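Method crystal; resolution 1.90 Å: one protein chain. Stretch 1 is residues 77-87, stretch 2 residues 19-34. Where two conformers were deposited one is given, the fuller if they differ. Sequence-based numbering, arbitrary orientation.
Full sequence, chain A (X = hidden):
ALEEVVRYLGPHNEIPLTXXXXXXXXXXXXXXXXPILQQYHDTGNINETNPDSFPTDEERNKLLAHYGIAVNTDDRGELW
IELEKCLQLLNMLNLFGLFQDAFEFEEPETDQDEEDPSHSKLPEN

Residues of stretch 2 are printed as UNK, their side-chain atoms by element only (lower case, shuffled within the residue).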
ATOM      1  N   GLY A  77      14.543 -20.538 -15.425  1.00 14.71           N
ATOM      2  CA  GLY A  77      15.226 -20.240 -14.177  1.00 13.61           C
ATOM      3  C   GLY A  77      15.124 -18.797 -13.700  1.00 17.38           C
ATOM      4  O   GLY A  77      15.729 -18.451 -12.685  1.00 16.77           O
ATOM      5  N   GLU A  78      14.391 -17.943 -14.415  1.00 13.74           N
ATOM      6  CA  GLU A  78      14.164 -16.543 -13.996  0.70 12.90           C
ATOM      7  C   GLU A  78      13.227 -16.521 -12.793  1.00 15.00           C
ATOM      8  O   GLU A  78      12.307 -17.356 -12.703  1.00 13.40           O
ATOM      9  CB  GLU A  78      13.568 -15.674 -15.135  0.70 16.69           C
ATOM     10  CG  GLU A  78      14.562 -14.756 -15.880  0.70 28.06           C
ATOM     11  CD  GLU A  78      13.897 -13.626 -16.713  0.70 22.75           C
ATOM     12  OE1 GLU A  78      14.266 -12.443 -16.526  0.70 20.86           O
ATOM     13  OE2 GLU A  78      13.031 -13.905 -17.571  0.70 19.19           O
ATOM     14  N   LEU A  79      13.439 -15.559 -11.895  1.00 12.31           N
ATOM     15  CA  LEU A  79      12.717 -15.487 -10.622  1.00 14.23           C
ATOM     16  C   LEU A  79      11.595 -14.454 -10.598  1.00 14.52           C
ATOM     17  O   LEU A  79      11.770 -13.335 -11.093  1.00 13.74           O
ATOM     18  CB  LEU A  79      13.697 -15.197  -9.475  1.00 15.62           C
ATOM     19  CG  LEU A  79      14.856 -16.197  -9.344  1.00 15.08           C
ATOM     20  CD1 LEU A  79      15.722 -15.820  -8.136  1.00 17.20           C
ATOM     21  CD2 LEU A  79      14.323 -17.639  -9.212  1.00 14.97           C
ATOM     22  N   TRP A  80      10.464 -14.844  -9.997  1.00 13.27           N
ATOM     23  CA  TRP A  80       9.241 -14.044  -9.961  1.00 13.15           C
ATOM     24  C   TRP A  80       8.675 -13.983  -8.533  1.00 17.23           C
ATOM     25  O   TRP A  80       8.924 -14.887  -7.730  1.00 16.44           O
ATOM     26  CB  TRP A  80       8.195 -14.672 -10.898  1.00 11.76           C
ATOM     27  CG  TRP A  80       8.633 -14.700 -12.357  1.00 13.56           C
ATOM     28  CD1 TRP A  80       9.473 -15.616 -12.950  1.00 14.39           C
ATOM     29  CD2 TRP A  80       8.221 -13.797 -13.397  1.00 13.32           C
ATOM     30  NE1 TRP A  80       9.633 -15.310 -14.304  1.00 14.20           N
ATOM     31  CE2 TRP A  80       8.860 -14.215 -14.600  1.00 14.71           C
ATOM     32  CE3 TRP A  80       7.357 -12.687 -13.437  1.00 16.49           C
ATOM     33  CZ2 TRP A  80       8.677 -13.541 -15.822  1.00 18.16           C
ATOM     34  CZ3 TRP A  80       7.179 -12.016 -14.656  1.00 16.64           C
ATOM     35  CH2 TRP A  80       7.829 -12.456 -15.832  1.00 16.28           C
ATOM     36  N   ILE A  81       7.910 -12.936  -8.221  1.00 14.67           N
ATOM     37  CA  ILE A  81       7.255 -12.838  -6.908  1.00 15.34           C
ATOM     38  C   ILE A  81       5.732 -12.715  -7.025  1.00 17.86           C
ATOM     39  O   ILE A  81       5.216 -12.303  -8.061  1.00 15.04           O
ATOM     40  CB  ILE A  81       7.791 -11.648  -6.071  1.00 13.55           C
ATOM     41  CG1 ILE A  81       7.543 -10.312  -6.797  1.00 14.52           C
ATOM     42  CG2 ILE A  81       9.271 -11.866  -5.740  1.00 13.87           C
ATOM     43  CD1 ILE A  81       7.906  -9.054  -5.937  1.00 15.23           C
ATOM     44  N   GLU A  82       5.013 -13.072  -5.959  1.00 14.09           N
ATOM     45  CA  GLU A  82       3.554 -12.978  -5.973  1.00 14.03           C
ATOM     46  C   GLU A  82       3.072 -11.533  -5.947  1.00 16.98           C
ATOM     47  O   GLU A  82       3.790 -10.645  -5.507  1.00 15.03           O
ATOM     48  CB  GLU A  82       2.957 -13.736  -4.780  1.00 19.17           C
ATOM     49  CG  GLU A  82       3.367 -15.200  -4.771  1.00 23.91           C
ATOM     50  CD  GLU A  82       2.279 -16.125  -4.291  1.00 47.81           C
ATOM     51  OE1 GLU A  82       1.778 -15.922  -3.164  1.00 51.85           O
ATOM     52  OE2 GLU A  82       1.936 -17.067  -5.043  1.00 52.98           O
ATOM     53  N   LEU A  83       1.851 -11.315  -6.423  1.00 18.13           N
ATOM     54  CA  LEU A  83       1.209  -9.998  -6.382  1.00 17.44           C
ATOM     55  C   LEU A  83       1.223  -9.400  -4.981  1.00 17.35           C
ATOM     56  O   LEU A  83       1.518  -8.220  -4.799  1.00 18.37           O
ATOM     57  CB  LEU A  83      -0.246 -10.123  -6.860  1.00 16.96           C
ATOM     58  CG  LEU A  83      -1.225  -8.962  -6.613  1.00 19.57           C
ATOM     59  CD1 LEU A  83      -0.852  -7.722  -7.431  1.00 20.12           C
ATOM     60  CD2 LEU A  83      -2.656  -9.402  -6.924  1.00 21.17           C
ATOM     61  N   GLU A  84       0.873 -10.199  -3.979  1.00 16.82           N
ATOM     62  CA  GLU A  84       0.803  -9.652  -2.616  1.00 17.83           C
ATOM     63  C   GLU A  84       2.168  -9.218  -2.092  1.00 20.78           C
ATOM     64  O   GLU A  84       2.273  -8.226  -1.364  1.00 19.89           O
ATOM     65  CB  GLU A  84       0.132 -10.639  -1.660  1.00 19.14           C
ATOM     66  CG  GLU A  84      -1.382 -10.652  -1.855  1.00 22.19           C
ATOM     67  CD  GLU A  84      -2.124 -11.499  -0.841  1.00 35.55           C
ATOM     68  OE1 GLU A  84      -1.621 -11.676   0.299  1.00 30.55           O
ATOM     69  OE2 GLU A  84      -3.231 -11.963  -1.193  1.00 31.65           O
ATOM     70  N   LYS A  85       3.207  -9.965  -2.461  1.00 18.33           N
ATOM     71  CA  LYS A  85       4.577  -9.602  -2.095  1.00 16.63           C
ATOM     72  C   LYS A  85       5.008  -8.328  -2.832  1.00 17.46           C
ATOM     73  O   LYS A  85       5.680  -7.463  -2.257  1.00 18.79           O
ATOM     74  CB  LYS A  85       5.543 -10.779  -2.362  1.00 19.94           C
ATOM     75  CG  LYS A  85       7.036 -10.538  -2.019  1.00 19.25           C
ATOM     76  CD  LYS A  85       7.265 -10.037  -0.575  1.00 21.46           C
ATOM     77  CE  LYS A  85       6.980 -11.098   0.508  1.00 25.41           C
ATOM     78  NZ  LYS A  85       7.057 -10.499   1.887  1.00 26.89           N
ATOM     79  N   CYS A  86       4.621  -8.198  -4.099  1.00 17.92           N
ATOM     80  CA  CYS A  86       4.892  -6.958  -4.821  1.00 15.48           C
ATOM     81  C   CYS A  86       4.271  -5.771  -4.074  1.00 20.70           C
ATOM     82  O   CYS A  86       4.939  -4.758  -3.840  1.00 15.81           O
ATOM     83  CB  CYS A  86       4.368  -7.036  -6.267  1.00 15.48           C
ATOM     84  SG  CYS A  86       4.477  -5.474  -7.193  1.00 18.74           S
ATOM     85  N   LEU A  87       3.010  -5.902  -3.665  1.00 16.19           N
ATOM     86  CA  LEU A  87       2.355  -4.819  -2.910  1.00 18.38           C
ATOM     87  C   LEU A  87       3.049  -4.543  -1.567  1.00 19.80           C
ATOM     88  O   LEU A  87       3.247  -3.384  -1.178  1.00 18.26           O
ATOM     89  CB  LEU A  87       0.860  -5.114  -2.705  1.00 18.22           C
ATOM     90  CG  LEU A  87       0.029  -5.086  -4.000  1.00 23.47           C
ATOM     91  CD1 LEU A  87      -1.247  -5.929  -3.892  1.00 22.39           C
ATOM     92  CD2 LEU A  87      -0.299  -3.651  -4.385  1.00 23.96           C
ATOM     93  N   UNK A  19       7.712  -2.478 -13.010  1.00 16.20           N
ATOM     94  CA  UNK A  19       6.863  -3.621 -12.673  1.00 14.78           C
ATOM     95  C   UNK A  19       6.532  -4.378 -13.959  1.00 15.46           C
ATOM     96  O   UNK A  19       5.890  -3.846 -14.861  1.00 18.38           O
ATOM     97  c   UNK A  19       5.576  -3.177 -11.970  1.00 16.60           C
ATOM     98  c   UNK A  19       5.784  -2.324 -10.714  1.00 20.18           C
ATOM     99  c   UNK A  19       6.722  -3.027  -9.724  1.00 20.72           C
ATOM    100  c   UNK A  19       4.438  -1.993 -10.041  1.00 21.06           C
ATOM    101  N   UNK A  20       6.998  -5.617 -14.037  1.00 13.99           N
ATOM    102  CA  UNK A  20       6.759  -6.491 -15.181  1.00 14.06           C
ATOM    103  C   UNK A  20       5.912  -7.665 -14.703  1.00 19.54           C
ATOM    104  O   UNK A  20       6.368  -8.460 -13.877  1.00 15.52           O
ATOM    105  c   UNK A  20       7.858  -7.957 -16.968  1.00 18.06           C
ATOM    106  c   UNK A  20       8.099  -7.011 -15.767  1.00 15.44           C
ATOM    107  o   UNK A  20       8.901  -5.900 -16.205  1.00 17.31           O
ATOM    108  N   UNK A  21       4.671  -7.753 -15.190  1.00 17.32           N
ATOM    109  CA  UNK A  21       3.737  -8.806 -14.768  1.00 15.71           C
ATOM    110  C   UNK A  21       3.504  -9.837 -15.886  1.00 16.49           C
ATOM    111  O   UNK A  21       3.341  -9.463 -17.045  1.00 18.15           O
ATOM    112  n   UNK A  21      -0.779  -8.597 -14.330  1.00 28.64           N
ATOM    113  n   UNK A  21      -2.494  -9.534 -15.543  1.00 19.60           N
ATOM    114  c   UNK A  21       0.114  -8.474 -13.183  1.00 21.30           C
ATOM    115  c   UNK A  21      -1.756  -9.494 -14.439  1.00 26.26           C
ATOM    116  c   UNK A  21       2.382  -8.185 -14.364  1.00 17.61           C
ATOM    117  c   UNK A  21       1.487  -9.109 -13.505  1.00 20.08           C
ATOM    118  n   UNK A  21      -2.001 -10.349 -13.452  1.00 25.19           N
ATOM    119  N   UNK A  22       3.487 -11.120 -15.533  1.00 15.87           N
ATOM    120  CA  UNK A  22       3.098 -12.186 -16.462  1.00 14.36           C
ATOM    121  C   UNK A  22       1.587 -12.398 -16.286  1.00 17.22           C
ATOM    122  O   UNK A  22       1.132 -12.717 -15.195  1.00 18.57           O
ATOM    123  o   UNK A  22       4.441 -15.305 -17.550  1.00 24.33           O
ATOM    124  o   UNK A  22       2.320 -14.895 -17.301  1.00 30.57           O
ATOM    125  c   UNK A  22       3.512 -14.630 -17.076  1.00 21.88           C
ATOM    126  c   UNK A  22       3.860 -13.479 -16.139  1.00 16.80           C
ATOM    127  N   UNK A  23       0.813 -12.188 -17.351  1.00 19.92           N
ATOM    128  CA  UNK A  23      -0.651 -12.206 -17.243  1.00 20.11           C
ATOM    129  C   UNK A  23      -1.204 -13.609 -17.016  1.00 23.80           C
ATOM    130  O   UNK A  23      -2.360 -13.761 -16.611  1.00 22.69           O
ATOM    131  o   UNK A  23      -1.121 -12.458 -19.611  1.00 20.19           O
ATOM    132  c   UNK A  23      -1.293 -11.597 -18.498  1.00 21.23           C
ATOM    133  N   UNK A  24      -0.396 -14.630 -17.297  1.00 19.27           N
ATOM    134  CA  UNK A  24      -0.824 -16.017 -17.083  1.00 25.96           C
ATOM    135  C   UNK A  24      -0.614 -16.490 -15.625  1.00 30.55           C
ATOM    136  O   UNK A  24      -1.471 -17.165 -15.063  1.00 31.92           O
ATOM    137  c   UNK A  24       0.306 -17.470 -20.606  1.00 43.83           C
ATOM    138  c   UNK A  24      -0.375 -16.544 -19.581  1.00 29.42           C
ATOM    139  o   UNK A  24      -0.197 -18.590 -20.810  1.00 35.60           O
ATOM    140  o   UNK A  24       1.333 -17.075 -21.225  1.00 46.28           O
ATOM    141  c   UNK A  24      -0.160 -16.967 -18.098  1.00 24.08           C
ATOM    142  N   UNK A  25       0.504 -16.115 -15.007  1.00 17.70           N
ATOM    143  CA  UNK A  25       0.755 -16.484 -13.606  1.00 18.03           C
ATOM    144  C   UNK A  25       0.292 -15.412 -12.620  1.00 21.77           C
ATOM    145  O   UNK A  25       0.002 -15.708 -11.457  1.00 19.63           O
ATOM    146  c   UNK A  25       2.256 -16.743 -13.350  1.00 21.23           C
ATOM    147  c   UNK A  25       2.799 -17.797 -14.319  1.00 23.87           C
ATOM    148  o   UNK A  25       2.979 -15.520 -13.527  1.00 17.88           O
ATOM    149  N   UNK A  26       0.262 -14.157 -13.068  1.00 17.23           N
ATOM    150  CA  UNK A  26      -0.004 -13.043 -12.166  1.00 16.66           C
ATOM    151  C   UNK A  26       1.202 -12.543 -11.372  1.00 18.13           C
ATOM    152  O   UNK A  26       1.078 -11.604 -10.578  1.00 16.55           O
ATOM    153  N   UNK A  27       2.366 -13.148 -11.594  1.00 16.78           N
ATOM    154  CA  UNK A  27       3.586 -12.808 -10.845  1.00 14.44           C
ATOM    155  C   UNK A  27       4.366 -11.660 -11.494  1.00 13.36           C
ATOM    156  O   UNK A  27       4.145 -11.347 -12.673  1.00 16.10           O
ATOM    157  n   UNK A  27       4.234 -16.522 -10.310  1.00 19.16           N
ATOM    158  c   UNK A  27       3.801 -15.227 -10.111  1.00 14.69           C
ATOM    159  n   UNK A  27       2.514 -16.647  -9.034  1.00 20.36           N
ATOM    160  c   UNK A  27       2.717 -15.310  -9.307  1.00 18.18           C
ATOM    161  c   UNK A  27       3.439 -17.355  -9.655  1.00 19.18           C
ATOM    162  c   UNK A  27       4.486 -14.041 -10.731  1.00 13.23           C
ATOM    163  N   UNK A  28       5.272 -11.059 -10.719  1.00 14.30           N
ATOM    164  CA  UNK A  28       6.079  -9.903 -11.144  1.00 13.41           C
ATOM    165  C   UNK A  28       7.558 -10.271 -11.148  1.00 15.58           C
ATOM    166  O   UNK A  28       8.010 -11.017 -10.295  1.00 13.68           O
ATOM    167  c   UNK A  28       4.297  -6.965 -11.011  1.00 17.28           C
ATOM    168  c   UNK A  28       5.873  -8.728 -10.169  1.00 13.52           C
ATOM    169  c   UNK A  28       2.165  -8.115  -9.653  1.00 17.66           C
ATOM    170  c   UNK A  28       4.505  -8.108 -10.247  1.00 16.97           C
ATOM    171  c   UNK A  28       3.033  -6.377 -11.083  1.00 18.05           C
ATOM    172  c   UNK A  28       3.430  -8.675  -9.572  1.00 18.10           C
ATOM    173  c   UNK A  28       1.961  -6.965 -10.403  1.00 18.23           C
ATOM    174  N   UNK A  29       8.327  -9.728 -12.088  1.00 12.97           N
ATOM    175  CA  UNK A  29       9.743 -10.075 -12.193  1.00 14.06           C
ATOM    176  C   UNK A  29      10.550  -9.526 -11.017  1.00 16.68           C
ATOM    177  O   UNK A  29      10.506  -8.323 -10.730  1.00 16.64           O
ATOM    178  c   UNK A  29      11.428 -11.614 -14.403  1.00 18.89           C
ATOM    179  c   UNK A  29      11.970  -9.311 -15.381  1.00 21.53           C
ATOM    180  c   UNK A  29      10.297  -9.526 -13.521  1.00 17.81           C
ATOM    181  c   UNK A  29      11.578 -10.110 -14.106  1.00 22.67           C
ATOM    182  N   UNK A  30      11.303 -10.401 -10.344  1.00 16.18           N
ATOM    183  CA  UNK A  30      12.067  -9.998  -9.153  1.00 16.02           C
ATOM    184  C   UNK A  30      13.181  -9.007  -9.469  1.00 15.36           C
ATOM    185  O   UNK A  30      13.422  -8.064  -8.709  1.00 14.43           O
ATOM    186  c   UNK A  30      12.863 -10.296  -6.120  1.00 16.84           C
ATOM    187  c   UNK A  30      14.391 -12.197  -6.820  1.00 13.76           C
ATOM    188  c   UNK A  30      13.636 -10.925  -7.288  1.00 16.98           C
ATOM    189  c   UNK A  30      12.688 -11.223  -8.468  1.00 15.80           C
ATOM    190  N   UNK A  31      13.894  -9.226 -10.574  1.00 13.25           N
ATOM    191  CA  UNK A  31      15.175  -8.532 -10.753  1.00 15.28           C
ATOM    192  C   UNK A  31      15.060  -7.006 -10.682  1.00 16.78           C
ATOM    193  O   UNK A  31      15.974  -6.335 -10.183  1.00 17.22           O
ATOM    194  c   UNK A  31      15.863  -8.936 -12.066  1.00 16.78           C
ATOM    195  c   UNK A  31      15.123  -8.468 -13.298  1.00 27.86           C
ATOM    196  n   UNK A  31      17.132  -9.250 -16.457  1.00 58.37           N
ATOM    197  c   UNK A  31      16.057  -8.212 -14.480  1.00 50.40           C
ATOM    198  c   UNK A  31      16.549  -9.494 -15.106  1.00 52.03           C
ATOM    199  N   UNK A  32      13.956  -6.456 -11.195  1.00 15.05           N
ATOM    200  CA  UNK A  32      13.739  -5.002 -11.210  1.00 19.09           C
ATOM    201  C   UNK A  32      13.766  -4.338  -9.828  1.00 17.54           C
ATOM    202  O   UNK A  32      14.037  -3.146  -9.720  1.00 16.05           O
ATOM    203  c   UNK A  32      12.363  -4.999 -13.357  1.00 20.64           C
ATOM    204  c   UNK A  32      11.360  -5.482 -14.127  1.00 16.62           C
ATOM    205  n   UNK A  32      11.856  -5.614 -15.404  1.00 19.60           N
ATOM    206  n   UNK A  32      13.446  -4.838 -14.193  1.00 22.13           N
ATOM    207  c   UNK A  32      13.115  -5.216 -15.417  1.00 23.48           C
ATOM    208  c   UNK A  32      12.406  -4.648 -11.898  1.00 16.35           C
ATOM    209  N   UNK A  33      13.466  -5.106  -8.786  1.00 15.36           N
ATOM    210  CA  UNK A  33      13.410  -4.583  -7.421  1.00 15.72           C
ATOM    211  C   UNK A  33      14.774  -4.542  -6.736  1.00 19.71           C
ATOM    212  O   UNK A  33      14.943  -3.855  -5.727  1.00 17.05           O
ATOM    213  c   UNK A  33      12.496  -5.467  -6.547  1.00 15.41           C
ATOM    214  c   UNK A  33       8.284  -4.956  -7.244  1.00 20.83           C
ATOM    215  c   UNK A  33      11.025  -5.281  -6.801  1.00 17.36           C
ATOM    216  c   UNK A  33       8.932  -4.166  -6.302  1.00 24.06           C
ATOM    217  c   UNK A  33      10.299  -4.338  -6.079  1.00 20.46           C
ATOM    218  c   UNK A  33      10.359  -6.073  -7.735  1.00 19.42           C
ATOM    219  c   UNK A  33       8.989  -5.910  -7.956  1.00 20.26           C
ATOM    220  N   UNK A  34      15.747  -5.286  -7.256  1.00 17.16           N
ATOM    221  CA  UNK A  34      16.964  -5.545  -6.471  1.00 15.98           C
ATOM    222  C   UNK A  34      17.871  -4.337  -6.173  1.00 19.46           C
ATOM    223  O   UNK A  34      18.343  -4.192  -5.038  1.00 17.75           O
ATOM    224  c   UNK A  34      17.762  -6.726  -7.046  1.00 14.59           C
ATOM    225  c   UNK A  34      16.524  -8.477  -5.691  1.00 20.47           C
ATOM    226  c   UNK A  34      17.827  -9.140  -7.745  1.00 18.77           C
ATOM    227  c   UNK A  34      16.977  -8.046  -7.089  1.00 15.16           C
TER
HETATM  228  O   HOH W   1       0.651 -18.052  -7.364  1.00 32.95           O
HETATM  229  O   HOH W   2      13.913 -11.803 -11.911  1.00 13.94           O

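Position 19 carries four carbons forked at the second, one of them 4.2 Å from Cys 86 SG; this is Leu 19. At 20 a branched carbon bears one oxygen and one carbon, the pattern of Thr 20, whose backbone O lies 3.7 Å from Trp 80 CZ3. Position 21, three carbons, a nitrogen and a carbon with two more nitrogens, points away from stretch 1 and is Arg 21. Position 22 has two carbons, the second with two oxygens, and its CB sits 3.9 Å from Trp 80 CZ3: Asp 22. One carbon and one oxygen at 23 give Ser 23; three carbons ending in two oxygens at 24 give Glu 24. Neither touches stretch 1. Position 25 repeats the carbon bearing one oxygen and one carbon, hence Thr 25.

Position 26 has no side-chain atoms. A CB here would jam against the preceding carbonyl oxygen: Gly 26. At 27 one carbon leads to a five-membered ring with two nitrogens, and its CB packs 3.8 Å from Trp 80 CB; this is His 27. Water 1 joins the ring to stretch 1, 2.9 Å from His 27 NE2 and 2.8 Å from Glu 82 OE2. Position 28 holds a six-carbon ring and is Phe 28: Cys 86 SG stands over the face, 4.0 Å from the ring centroid, while Leu 83 CD1 meets the edge, 3.8 Å from Phe 28 CE2.

Position 29 has four carbons forked at the second, one of them over a face of the Trp 80 ring; this is Leu 29. Its CD1 is 3.7 Å from the centroid of the six-membered ring. The same fork at 30 reaches Ile 81 and Leu 79, giving Leu 30. Four carbons in a row ending in nitrogen make 31 Lys 31, whose NZ stays 4.3 Å from Glu 78 OE1, beyond a salt bridge. The two-nitrogen ring at 32 is His 32, out of reach of stretch 1. The six-carbon ring at 33 is Phe 33, with CZ 3.8 Å from Cys 86 SG. Position 34, again four forked carbons, is Leu 34, also without contact.

The contact rests on an antiparallel pairing. Phe 28 N donates to Ile 81 O (2.9 Å), Ile 81 N to Phe 28 O (2.8 Å) and Leu 30 N to Leu 79 O (3.1 Å). This register places Trp 80 with Leu 29 on one sheet face and Ile 81 with Phe 28 on the other, where the following helix adds Leu 83 and Cys 86.

Stretch 2 (19-34) LTRDSETGHFLLKHFL
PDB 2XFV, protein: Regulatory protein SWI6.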